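Long-range contacts in probable chaperone (Pseudomonas aeruginosa, PDB 4JMF), which probably serves as a type III secretion chaperone of the CesT family, binding a partner effector protein before its export: residues P71-I75 against L87-Q91; P34-H38 against M49-L53. One frame throughout, in Å; residues are numbered along the deposited sequence.

Contact 1 (P71-I75 against L87-Q91); sequences PCKPI and LWNRQ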
loop_
_atom_site.group_PDB
_atom_site.type_symbol
_atom_site.label_atom_id
_atom_site.label_comp_id
_atom_site.label_asym_id
_atom_site.label_seq_id
_atom_site.Cartn_x
_atom_site.Cartn_y
_atom_site.Cartn_z
ATOM N N PRO B 71 4.857 -1.567 5.448
ATOM C CA PRO B 71 3.818 -1.680 4.411
ATOM C C PRO B 71 2.419 -1.243 4.863
ATOM O O PRO B 71 1.567 -0.986 3.994
ATOM C CB PRO B 71 3.807 -3.183 4.083
ATOM C CG PRO B 71 5.170 -3.673 4.512
ATOM C CD PRO B 71 5.486 -2.867 5.743
ATOM N N CYS B 72 2.178 -1.143 6.172
ATOM C CA CYS B 72 0.869 -0.697 6.649
ATOM C C CYS B 72 0.759 0.821 6.745
ATOM O O CYS B 72 -0.281 1.343 7.173
ATOM C CB CYS B 72 0.541 -1.319 8.010
ATOM S SG CYS B 72 0.322 -3.116 7.941
ATOM N N LYS B 73 1.825 1.535 6.385
ATOM C CA LYS B 73 1.745 3.007 6.370
ATOM C C LYS B 73 0.648 3.345 5.376
ATOM O O LYS B 73 0.668 2.856 4.241
ATOM C CB LYS B 73 3.055 3.643 5.917
ATOM C CG LYS B 73 2.960 5.167 5.781
ATOM C CD LYS B 73 4.207 5.743 5.143
ATOM C CE LYS B 73 4.099 7.271 5.052
ATOM N NZ LYS B 73 5.325 7.887 4.467
ATOM N N PRO B 74 -0.348 4.128 5.809
ATOM C CA PRO B 74 -1.499 4.319 4.923
ATOM C C PRO B 74 -1.241 5.328 3.810
ATOM O O PRO B 74 -0.270 6.092 3.836
ATOM C CB PRO B 74 -2.592 4.837 5.869
ATOM C CG PRO B 74 -1.836 5.488 6.979
ATOM C CD PRO B 74 -0.526 4.780 7.117
ATOM N N ILE B 75 -2.141 5.314 2.834
ATOM C CA ILE B 75 -2.030 6.123 1.639
ATOM C C ILE B 75 -3.219 7.080 1.666
ATOM O O ILE B 75 -4.286 6.709 2.149
ATOM C CB ILE B 75 -2.154 5.215 0.403
ATOM C CG1 ILE B 75 -1.125 4.093 0.467
ATOM C CG2 ILE B 75 -2.042 6.005 -0.900
ATOM C CD1 ILE B 75 0.257 4.583 0.629
ATOM N N LEU B 87 -8.154 7.851 3.579
ATOM C CA LEU B 87 -6.849 7.384 4.054
ATOM C C LEU B 87 -6.988 5.865 4.221
ATOM O O LEU B 87 -7.915 5.410 4.876
ATOM C CB LEU B 87 -6.543 8.039 5.403
ATOM C CG LEU B 87 -5.209 7.775 6.080
ATOM C CD1 LEU B 87 -4.128 8.466 5.292
ATOM C CD2 LEU B 87 -5.230 8.286 7.519
ATOM N N TRP B 88 -6.095 5.081 3.620
ATOM C CA TRP B 88 -6.315 3.637 3.553
ATOM C C TRP B 88 -5.034 2.846 3.587
ATOM O O TRP B 88 -3.964 3.335 3.197
ATOM C CB TRP B 88 -7.072 3.263 2.274
ATOM C CG TRP B 88 -6.321 3.605 1.011
ATOM C CD1 TRP B 88 -6.296 4.819 0.376
ATOM C CD2 TRP B 88 -5.488 2.730 0.233
ATOM N NE1 TRP B 88 -5.512 4.750 -0.754
ATOM C CE2 TRP B 88 -4.999 3.481 -0.862
ATOM C CE3 TRP B 88 -5.109 1.384 0.351
ATOM C CZ2 TRP B 88 -4.151 2.932 -1.831
ATOM C CZ3 TRP B 88 -4.266 0.836 -0.618
ATOM C CH2 TRP B 88 -3.798 1.613 -1.697
ATOM N N ASN B 89 -5.143 1.601 4.045
ATOM C CA ASN B 89 -4.048 0.658 3.846
ATOM C C ASN B 89 -4.604 -0.722 3.535
ATOM O O ASN B 89 -5.822 -0.919 3.564
ATOM C CB ASN B 89 -3.046 0.678 5.007
ATOM C CG ASN B 89 -3.670 0.304 6.341
ATOM O OD1 ASN B 89 -4.764 -0.277 6.403
ATOM N ND2 ASN B 89 -2.962 0.623 7.423
ATOM N N ARG B 90 -3.738 -1.666 3.181
ATOM C CA ARG B 90 -4.218 -2.986 2.774
ATOM C C ARG B 90 -3.182 -4.059 3.059
ATOM O O ARG B 90 -1.980 -3.828 2.892
ATOM C CB ARG B 90 -4.566 -3.000 1.285
ATOM C CG ARG B 90 -4.977 -4.381 0.781
ATOM C CD ARG B 90 -5.879 -4.273 -0.424
ATOM N NE ARG B 90 -5.219 -3.530 -1.451
ATOM C CZ ARG B 90 -5.815 -2.824 -2.403
ATOM N NH1 ARG B 90 -7.149 -2.746 -2.519
ATOM N NH2 ARG B 90 -5.031 -2.195 -3.247
ATOM N N GLN B 91 -3.649 -5.225 3.503
ATOM C CA GLN B 91 -2.753 -6.338 3.765
ATOM C C GLN B 91 -3.364 -7.609 3.223
ATOM O O GLN B 91 -4.583 -7.747 3.201
ATOM C CB GLN B 91 -2.483 -6.477 5.266
ATOM C CG GLN B 91 -1.614 -5.362 5.853
ATOM C CD GLN B 91 -0.124 -5.562 5.576
ATOM O OE1 GLN B 91 0.593 -6.188 6.369
ATOM N NE2 GLN B 91 0.346 -5.027 4.452
HETATM O O HOH W 1 -1.040 -0.579 2.624
#
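Ile-75 and Trp-88 form an antiparallel hydrogen-bonded pair: Ile-75 N donates a hydrogen bond to Trp-88 O at 2.7 Å, and Trp-88 N returns one to Ile-75 O. Ahead of this pair, 71-74 is a loop that runs beside strand 85-92 without strand pairing. The side chain of Asn-89 spans the gap. Its ND2 reaches Cys-72 O at 2.8 Å, with the acceptor close to the amide plane, and its OD1 takes a bond from Gln-104 of helix 98-114. Both ends of the amide are thus engaged, which should fix its rotation. Strand 75-78, entered here, is an outermost strand of this chain's five-stranded antiparallel sheet. Beside Asn-89, water 1 links Pro-71 O to Arg-90 N. On one face of the sheet Ile-75 CB lies over the Trp-88 ring, 3.8 Å from the centroid of its five-membered part. The indole NE1 bonds to Asn-65 O of the second subunit, and Ile-75 packs on Ile-75 of that subunit. Gln-91 bends at chi2 (-80°), which brings CD to 3.4 Å from Cys-72 SG. Its NE2 bonds back to Arg-90 O and its OE1 takes a bond from Gln-100. Pro-74 CB rests 3.9 Å from Leu-87 CG.

Contact 2 (P34-H38 against M49-L53); sequences PHLCH and MFTRL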
loop_
_atom_site.group_PDB
_atom_site.type_symbol
_atom_site.label_atom_id
_atom_site.label_comp_id
_atom_site.label_asym_id
_atom_site.label_seq_id
_atom_site.Cartn_x
_atom_site.Cartn_y
_atom_site.Cartn_z
ATOM N N PRO B 34 -11.916 9.527 17.765
ATOM C CA PRO B 34 -12.700 10.347 16.832
ATOM C C PRO B 34 -12.719 9.803 15.396
ATOM O O PRO B 34 -13.398 10.364 14.521
ATOM C CB PRO B 34 -12.003 11.704 16.897
ATOM C CG PRO B 34 -10.589 11.394 17.303
ATOM C CD PRO B 34 -10.607 10.122 18.096
ATOM N N HIS B 35 -12.017 8.701 15.161
ATOM C CA HIS B 35 -11.904 8.150 13.809
ATOM C C HIS B 35 -12.865 6.999 13.496
ATOM O O HIS B 35 -12.810 5.931 14.121
ATOM C CB HIS B 35 -10.465 7.706 13.581
ATOM C CG HIS B 35 -9.462 8.754 13.945
ATOM N ND1 HIS B 35 -9.318 9.925 13.228
ATOM C CD2 HIS B 35 -8.567 8.817 14.960
ATOM C CE1 HIS B 35 -8.372 10.661 13.785
ATOM N NE2 HIS B 35 -7.901 10.011 14.837
ATOM N N LEU B 36 -13.742 7.214 12.518
ATOM C CA LEU B 36 -14.592 6.140 12.014
ATOM C C LEU B 36 -13.808 5.395 10.927
ATOM O O LEU B 36 -13.438 5.994 9.907
ATOM C CB LEU B 36 -15.901 6.704 11.456
ATOM C CG LEU B 36 -16.923 5.724 10.865
ATOM C CD1 LEU B 36 -17.488 4.795 11.938
ATOM C CD2 LEU B 36 -18.041 6.456 10.165
ATOM N N CYS B 37 -13.535 4.106 11.166
ATOM C CA CYS B 37 -12.750 3.280 10.258
ATOM C C CYS B 37 -13.582 2.133 9.696
ATOM O O CYS B 37 -14.427 1.570 10.396
ATOM C CB CYS B 37 -11.542 2.703 10.994
ATOM S SG CYS B 37 -10.519 3.932 11.815
ATOM N N HIS B 38 -13.331 1.785 8.437
ATOM C CA HIS B 38 -14.071 0.722 7.757
ATOM C C HIS B 38 -13.118 -0.393 7.313
ATOM O O HIS B 38 -11.956 -0.119 6.999
ATOM C CB HIS B 38 -14.799 1.281 6.526
ATOM C CG HIS B 38 -15.472 2.594 6.770
ATOM N ND1 HIS B 38 -16.737 2.694 7.311
ATOM C CD2 HIS B 38 -15.051 3.864 6.557
ATOM C CE1 HIS B 38 -17.066 3.971 7.419
ATOM N NE2 HIS B 38 -16.062 4.702 6.968
ATOM N N MET B 49 -8.393 -1.433 4.998
ATOM C CA MET B 49 -8.888 -0.593 6.087
ATOM C C MET B 49 -8.819 0.857 5.650
ATOM O O MET B 49 -7.824 1.282 5.053
ATOM C CB MET B 49 -8.032 -0.756 7.348
ATOM C CG MET B 49 -7.950 -2.171 7.888
ATOM S SD MET B 49 -7.182 -2.133 9.509
ATOM C CE MET B 49 -7.159 -3.871 9.940
ATOM N N PHE B 50 -9.847 1.637 5.959
ATOM C CA PHE B 50 -9.792 3.042 5.563
ATOM C C PHE B 50 -10.658 3.933 6.422
ATOM O O PHE B 50 -11.564 3.461 7.110
ATOM C CB PHE B 50 -10.154 3.211 4.074
ATOM C CG PHE B 50 -11.532 2.713 3.717
ATOM C CD1 PHE B 50 -12.592 3.598 3.582
ATOM C CD2 PHE B 50 -11.761 1.360 3.486
ATOM C CE1 PHE B 50 -13.868 3.132 3.238
ATOM C CE2 PHE B 50 -13.030 0.887 3.142
ATOM C CZ PHE B 50 -14.079 1.775 3.019
ATOM N N THR B 51 -10.373 5.233 6.368
ATOM C CA THR B 51 -11.168 6.201 7.093
ATOM C C THR B 51 -11.380 7.415 6.180
ATOM O O THR B 51 -10.464 7.833 5.452
ATOM C CB THR B 51 -10.478 6.568 8.435
ATOM O OG1 THR B 51 -11.286 7.474 9.194
ATOM C CG2 THR B 51 -9.105 7.168 8.203
ATOM N N ARG B 52 -12.597 7.948 6.181
ATOM C CA ARG B 52 -12.922 9.100 5.341
ATOM C C ARG B 52 -12.509 10.373 6.059
ATOM O O ARG B 52 -12.896 10.602 7.209
ATOM C CB ARG B 52 -14.422 9.123 5.035
ATOM C CG ARG B 52 -14.905 10.301 4.201
ATOM C CD ARG B 52 -15.645 11.326 5.052
ATOM N NE ARG B 52 -16.237 12.402 4.249
ATOM C CZ ARG B 52 -16.890 13.445 4.763
ATOM N NH1 ARG B 52 -17.033 13.564 6.081
ATOM N NH2 ARG B 52 -17.385 14.377 3.962
ATOM N N LEU B 53 -11.686 11.181 5.405
ATOM C CA LEU B 53 -11.278 12.459 5.974
ATOM C C LEU B 53 -12.107 13.566 5.333
ATOM O O LEU B 53 -12.946 13.306 4.457
ATOM C CB LEU B 53 -9.793 12.705 5.708
ATOM C CG LEU B 53 -8.842 11.603 6.183
ATOM C CD1 LEU B 53 -7.414 11.932 5.792
ATOM C CD2 LEU B 53 -8.940 11.388 7.694
HETATM O O HOH W 2 -11.172 9.933 10.638
HETATM O O HOH W 3 -14.703 6.996 7.756
#
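Leu-36 O is gripped twice, by the hydroxyl of Thr-51 and by water 3. Thr-51 OG1 donates to Leu-36 O at 2.7 Å, from above the carbonyl plane. Water 3 also donates to it, accepts from Arg-52 N and lies 2.8 Å from His-38 NE2. One water therefore joins both strands of a beta hairpin, formed by 35-41 and 46-53 within the antiparallel sheet of the chaperone. The two short segments are strongly twisted against each other, with 138° between their directions. At this point the side-chain hydroxyl and the water bridge the strands, whereas His-38 and Phe-50 are joined by a regular backbone pair. There His-38 N bonds to Phe-50 O at 2.8 Å, and Phe-50 N bonds to His-38 O.

Thr-51 OG1 stands anti to its own backbone nitrogen (chi1 -177°), which turns it to Leu-36. The same oxygen accepts a bond from water 2. That water lies at the edge of the His-35 ring, near ND1. NE2 of this ring bonds to Glu-113 of helix 98-114, so the imidazole ties the hairpin to the helix.

The side chains of His-38 and Phe-50 share a face of the sheet. Their ring planes meet obliquely, at 37°. His-38 ND1 bonds to Ser-29 OG on the next strand, so the imidazole is held at both nitrogens. Trp-88 of strand 85-92 adjoins Phe-50, and apolar side chains of the chain of another protein pack on His-38 and on Phe-50. At the base of the histidine, His-38 CB sits over the phenyl face, 3.9 Å from the Phe-50 ring centroid.

How the contacts relate
Both contacts are largely buried and belong to one antiparallel sheet. Contact 2 joins the strands of a hairpin, and contact 1 attaches strand 75-78, an outermost strand of this chain, and its lead-in loop. They meet where strands 46-53 and 85-92 run side by side: Leu-87 O lies 2.9 Å from Thr-51 N, a probable hydrogen bond, and Asn-89 N pairs likewise with Met-49 O. Each has one backbone hydrogen-bonded pair; beyond it, contact 1 adds side-chain amides and one water, and contact 2 a hydroxyl, imidazoles and two waters. The indole of contact 1 meets the second subunit, and the exposed Arg-52 lies at the margin of contact 2. Each contact is also approached by the chain of another protein.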